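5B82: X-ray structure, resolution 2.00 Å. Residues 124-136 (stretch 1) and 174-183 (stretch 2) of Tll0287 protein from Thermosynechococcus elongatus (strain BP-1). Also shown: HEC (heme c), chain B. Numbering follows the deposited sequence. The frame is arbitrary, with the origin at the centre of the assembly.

Stretch 1 (124-136) TDKEGVHYFRRID
Stretch 2, residues 174-183: GMYAVTIPQI

How does the chain enter the pairing? Thr124 and Asp125 are extended, and a type I turn runs from Asp125 to Gly128, with Lys126 at phi/psi -54/-30 and Glu127 at -80/-23. Asp125 (chi1 p) braces it: OD1 accepts from Glu127 N at 2.8 Å and from His130 NE2 at 2.7 Å. Across the gap, Gln182 (chi1 t, chi2 94°) turns its amide to the turn, NE2 donating to Lys126 O at 3.1 Å, while Gln182 N donates to Glu127 O at 2.9 Å. Gly128, at 140/-146, suits its place because an ideal CB would lie 2.3 Å from Ile180 O and would also jam against the preceding carbonyl.

What sets the register of the strands? Strand 128-136 runs antiparallel to strand 174-181, their directions 153° apart, with phi near -120 and psi near 130 through residues 129-133. Val129 pairs with Ile180, Tyr131 with Val178, Arg133 with Tyr176 and Ile135 with Gly174, each hydrogen-bonded pair having CA atoms 5.0-5.2 Å apart. Val129 N reaches Ile180 O at 3.1 Å and Ile180 N reaches Val129 O at 2.7 Å; Tyr131 N to Val178 O and Val178 N to Tyr131 O are both 2.8 Å. Arg133 N to Tyr176 O is 3.0 Å, Tyr176 N to Arg133 O 2.8 Å, and Ile135 N to Gly174 O 2.8 Å; the return bond, Gly174 N to Ile135 O, is weak at 3.4 Å.

What joins the face of His130, Phe132 and Arg134? His130 pairs with Thr179, Phe132 with Ala177 and Arg134 with Met175, non-hydrogen-bonded pairs on one sheet face, CA to CA 4.4, 4.6 and 4.3 Å. His130 (chi1 m, chi2 -93°) meets Thr179 (m) at its ring edge, ND1 and OG1 hydrogen-bonding at 2.9 Å; its two nitrogens thus link Thr179 to Asp125. Buried Phe132 (m, -88°) lies obliquely beside its neighbours, CE1 3.8 Å from Ala177 CB and CD1 3.6 Å from CE of Met175 (p, t, t). Arg134 NE turns instead to Asp136 OD1, a 2.9 Å salt bridge.

What packs on the other face? Val129 (t) lies beside Ile180 (m, t), CB to CB 4.3 Å, and Tyr131 (t, 74°) beside Val178 (t), CB to CB 4.5 Å. Arg133 (t, -94°) sets CD 4.1 Å from Tyr176 CD2. Buried Ile135 (m, t) places CD1 over the face of the Tyr176 ring (m, -84°), 3.7 Å from its centroid in a CH-pi contact; the same CD1 lies 3.5 Å from HEC CMA.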

# COMPACT_ATOMS: atom_id res chain seq x y z
N THR A 124 18.73 -4.30 -6.01
CA THR A 124 19.29 -5.56 -5.55
C THR A 124 20.33 -5.33 -4.47
O THR A 124 21.13 -4.39 -4.55
CB THR A 124 19.94 -6.37 -6.69
OG1 THR A 124 20.78 -5.51 -7.47
CG2 THR A 124 18.89 -6.99 -7.58
N ASP A 125 20.32 -6.20 -3.46
CA ASP A 125 21.36 -6.15 -2.45
C ASP A 125 21.56 -7.53 -1.83
O ASP A 125 21.01 -8.52 -2.31
CB ASP A 125 21.06 -5.08 -1.38
CG ASP A 125 19.73 -5.29 -0.68
OD1 ASP A 125 19.31 -6.45 -0.47
OD2 ASP A 125 19.09 -4.27 -0.34
N LYS A 126 22.32 -7.59 -0.74
CA LYS A 126 22.60 -8.87 -0.09
C LYS A 126 21.32 -9.64 0.25
O LYS A 126 21.30 -10.86 0.25
CB LYS A 126 23.45 -8.65 1.16
CG LYS A 126 22.84 -7.66 2.14
CD LYS A 126 23.87 -7.15 3.12
CE LYS A 126 23.86 -7.94 4.40
NZ LYS A 126 22.62 -7.70 5.20
N GLU A 127 20.23 -8.92 0.52
CA GLU A 127 19.01 -9.58 0.97
C GLU A 127 18.25 -10.19 -0.20
O GLU A 127 17.48 -11.14 -0.02
CB GLU A 127 18.12 -8.62 1.77
CG GLU A 127 18.88 -7.84 2.85
CD GLU A 127 19.44 -8.72 3.94
OE1 GLU A 127 18.91 -9.83 4.15
OE2 GLU A 127 20.42 -8.30 4.60
N GLY A 128 18.48 -9.67 -1.40
CA GLY A 128 17.87 -10.23 -2.59
C GLY A 128 17.42 -9.13 -3.55
O GLY A 128 18.07 -8.09 -3.65
N VAL A 129 16.32 -9.39 -4.24
CA VAL A 129 15.70 -8.42 -5.17
C VAL A 129 14.48 -7.78 -4.52
O VAL A 129 13.61 -8.48 -3.98
CB VAL A 129 15.29 -9.10 -6.48
CG1 VAL A 129 14.85 -8.08 -7.47
CG2 VAL A 129 16.43 -9.90 -7.06
N HIS A 130 14.40 -6.45 -4.56
CA HIS A 130 13.34 -5.72 -3.89
C HIS A 130 12.63 -4.84 -4.91
O HIS A 130 13.27 -4.06 -5.59
CB HIS A 130 13.90 -4.81 -2.80
CG HIS A 130 14.86 -5.47 -1.86
ND1 HIS A 130 14.47 -6.04 -0.67
CD2 HIS A 130 16.20 -5.64 -1.94
CE1 HIS A 130 15.53 -6.53 -0.05
NE2 HIS A 130 16.59 -6.30 -0.79
N TYR A 131 11.31 -4.96 -5.00
CA TYR A 131 10.53 -4.13 -5.90
C TYR A 131 9.61 -3.26 -5.07
O TYR A 131 8.99 -3.74 -4.11
CB TYR A 131 9.71 -5.01 -6.84
CG TYR A 131 8.74 -4.28 -7.77
CD1 TYR A 131 9.20 -3.56 -8.87
CD2 TYR A 131 7.36 -4.34 -7.58
CE1 TYR A 131 8.33 -2.92 -9.75
CE2 TYR A 131 6.47 -3.69 -8.46
CZ TYR A 131 6.96 -2.99 -9.54
OH TYR A 131 6.09 -2.36 -10.41
N PHE A 132 9.55 -1.97 -5.43
CA PHE A 132 8.71 -1.02 -4.74
C PHE A 132 7.82 -0.34 -5.77
O PHE A 132 8.28 -0.01 -6.85
CB PHE A 132 9.55 0.04 -4.04
CG PHE A 132 10.53 -0.54 -3.04
CD1 PHE A 132 10.15 -0.76 -1.73
CD2 PHE A 132 11.83 -0.84 -3.42
CE1 PHE A 132 11.06 -1.31 -0.79
CE2 PHE A 132 12.74 -1.39 -2.50
CZ PHE A 132 12.35 -1.61 -1.19
N ARG A 133 6.57 -0.11 -5.42
CA ARG A 133 5.65 0.54 -6.34
C ARG A 133 4.85 1.57 -5.55
O ARG A 133 4.19 1.24 -4.56
CB ARG A 133 4.76 -0.50 -7.03
CG ARG A 133 4.03 0.02 -8.32
CD ARG A 133 2.64 0.52 -8.01
NE ARG A 133 1.90 0.86 -9.23
CZ ARG A 133 1.81 2.08 -9.74
NH1 ARG A 133 2.42 3.10 -9.14
NH2 ARG A 133 1.10 2.29 -10.85
N ARG A 134 4.91 2.82 -5.99
CA ARG A 134 4.23 3.89 -5.25
C ARG A 134 2.71 3.73 -5.24
O ARG A 134 2.11 3.17 -6.17
CB ARG A 134 4.64 5.27 -5.78
CG ARG A 134 3.68 5.88 -6.78
CD ARG A 134 4.24 7.15 -7.45
NE ARG A 134 4.10 8.37 -6.65
CZ ARG A 134 5.09 9.23 -6.41
NH1 ARG A 134 6.30 9.00 -6.90
NH2 ARG A 134 4.86 10.32 -5.68
N ILE A 135 2.10 4.20 -4.16
CA ILE A 135 0.65 4.29 -4.05
C ILE A 135 0.29 5.77 -3.88
O ILE A 135 0.75 6.42 -2.94
CB ILE A 135 0.14 3.54 -2.82
CG1 ILE A 135 0.49 2.05 -2.92
CG2 ILE A 135 -1.37 3.70 -2.67
CD1 ILE A 135 0.44 1.31 -1.60
N ASP A 136 -0.52 6.29 -4.79
CA ASP A 136 -0.93 7.68 -4.68
C ASP A 136 -2.36 7.78 -4.14
O ASP A 136 -3.10 6.80 -4.14
CB ASP A 136 -0.80 8.41 -6.02
CG ASP A 136 0.66 8.65 -6.42
OD1 ASP A 136 1.51 8.83 -5.52
OD2 ASP A 136 0.95 8.67 -7.64
N GLY A 174 1.92 5.90 0.21
CA GLY A 174 2.81 4.86 0.68
C GLY A 174 3.28 4.08 -0.53
O GLY A 174 3.34 4.62 -1.64
N MET A 175 3.60 2.81 -0.33
CA MET A 175 4.13 1.98 -1.41
C MET A 175 3.87 0.52 -1.15
O MET A 175 3.59 0.13 -0.01
CB MET A 175 5.64 2.20 -1.55
CG MET A 175 6.47 1.58 -0.43
SD MET A 175 8.18 2.09 -0.54
CE MET A 175 8.85 1.26 0.93
N TYR A 176 3.92 -0.30 -2.21
CA TYR A 176 4.03 -1.75 -2.04
C TYR A 176 5.51 -2.10 -2.03
O TYR A 176 6.30 -1.46 -2.73
CB TYR A 176 3.36 -2.51 -3.19
CG TYR A 176 1.92 -2.10 -3.43
CD1 TYR A 176 0.89 -2.65 -2.69
CD2 TYR A 176 1.61 -1.18 -4.41
CE1 TYR A 176 -0.43 -2.27 -2.91
CE2 TYR A 176 0.31 -0.81 -4.65
CZ TYR A 176 -0.71 -1.35 -3.89
OH TYR A 176 -2.00 -0.95 -4.13
N ALA A 177 5.88 -3.09 -1.23
CA ALA A 177 7.28 -3.56 -1.15
C ALA A 177 7.32 -5.08 -1.26
O ALA A 177 6.67 -5.79 -0.49
CB ALA A 177 7.90 -3.13 0.16
N VAL A 178 8.07 -5.58 -2.23
CA VAL A 178 8.23 -7.01 -2.40
C VAL A 178 9.70 -7.40 -2.35
O VAL A 178 10.54 -6.69 -2.89
CB VAL A 178 7.66 -7.48 -3.75
CG1 VAL A 178 7.89 -8.98 -3.94
CG2 VAL A 178 6.19 -7.13 -3.87
N THR A 179 10.00 -8.51 -1.69
CA THR A 179 11.36 -9.03 -1.71
C THR A 179 11.38 -10.47 -2.23
O THR A 179 10.64 -11.33 -1.75
CB THR A 179 12.01 -9.01 -0.31
OG1 THR A 179 12.20 -7.66 0.10
CG2 THR A 179 13.37 -9.72 -0.33
N ILE A 180 12.23 -10.71 -3.23
CA ILE A 180 12.57 -12.07 -3.62
C ILE A 180 13.89 -12.41 -2.93
O ILE A 180 14.95 -11.97 -3.36
CB ILE A 180 12.73 -12.22 -5.14
CG1 ILE A 180 11.55 -11.60 -5.90
CG2 ILE A 180 12.90 -13.71 -5.50
CD1 ILE A 180 11.73 -11.62 -7.40
N PRO A 181 13.81 -13.19 -1.85
CA PRO A 181 14.99 -13.44 -1.01
C PRO A 181 16.16 -14.06 -1.77
O PRO A 181 15.95 -14.81 -2.70
CB PRO A 181 14.47 -14.41 0.05
CG PRO A 181 13.26 -15.03 -0.54
CD PRO A 181 12.64 -13.97 -1.41
N GLN A 182 17.38 -13.71 -1.37
CA GLN A 182 18.60 -14.27 -1.94
C GLN A 182 18.65 -15.80 -1.76
O GLN A 182 18.97 -16.53 -2.69
CB GLN A 182 19.82 -13.63 -1.27
CG GLN A 182 21.16 -14.06 -1.82
CD GLN A 182 21.70 -13.13 -2.91
OE1 GLN A 182 21.83 -13.52 -4.07
NE2 GLN A 182 22.04 -11.90 -2.53
N ILE A 183 18.33 -16.27 -0.55
CA ILE A 183 18.24 -17.71 -0.29
C ILE A 183 16.80 -18.21 -0.29
O ILE A 183 15.98 -17.74 0.51
CB ILE A 183 18.88 -18.09 1.07
CG1 ILE A 183 20.29 -17.51 1.18
CG2 ILE A 183 18.90 -19.59 1.24
CD1 ILE A 183 21.18 -17.87 0.01
FE HEC B . -7.05 2.54 2.73
CHA HEC B . -4.97 0.89 4.85
CHB HEC B . -4.31 3.27 0.70
CHC HEC B . -9.08 3.98 0.44
CHD HEC B . -9.69 2.19 4.91
NA HEC B . -5.01 2.20 2.80
C1A HEC B . -4.39 1.38 3.71
C2A HEC B . -3.03 1.13 3.27
C3A HEC B . -2.86 1.79 2.12
C4A HEC B . -4.09 2.48 1.80
CMA HEC B . -1.60 1.85 1.25
CAA HEC B . -1.98 0.24 3.99
CBA HEC B . -0.98 1.07 4.79
CGA HEC B . -1.57 1.45 6.12
O1A HEC B . -1.76 2.67 6.37
O2A HEC B . -1.89 0.54 6.93
NB HEC B . -6.73 3.46 0.93
C1B HEC B . -5.55 3.61 0.24
C2B HEC B . -5.84 4.20 -1.05
C3B HEC B . -7.16 4.41 -1.12
C4B HEC B . -7.75 3.94 0.12
CMB HEC B . -4.79 4.57 -2.13
CAB HEC B . -7.94 5.02 -2.31
CBB HEC B . -7.88 4.08 -3.54
NC HEC B . -9.01 3.03 2.70
C1C HEC B . -9.66 3.57 1.62
C2C HEC B . -11.09 3.51 1.88
C3C HEC B . -11.25 3.14 3.16
C4C HEC B . -9.95 2.75 3.67
CMC HEC B . -12.14 4.21 0.99
CAC HEC B . -12.59 3.04 3.95
CBC HEC B . -13.65 2.10 3.33
ND HEC B . -7.29 1.74 4.61
C1D HEC B . -8.51 1.58 5.26
C2D HEC B . -8.32 0.66 6.37
C3D HEC B . -6.85 0.28 6.34
C4D HEC B . -6.29 0.99 5.22
CMD HEC B . -9.38 0.18 7.38
CAD HEC B . -6.10 -0.69 7.28
CBD HEC B . -6.24 -2.06 6.63
CGD HEC B . -5.40 -3.10 7.33
O1D HEC B . -5.64 -3.39 8.52
O2D HEC B . -4.47 -3.64 6.68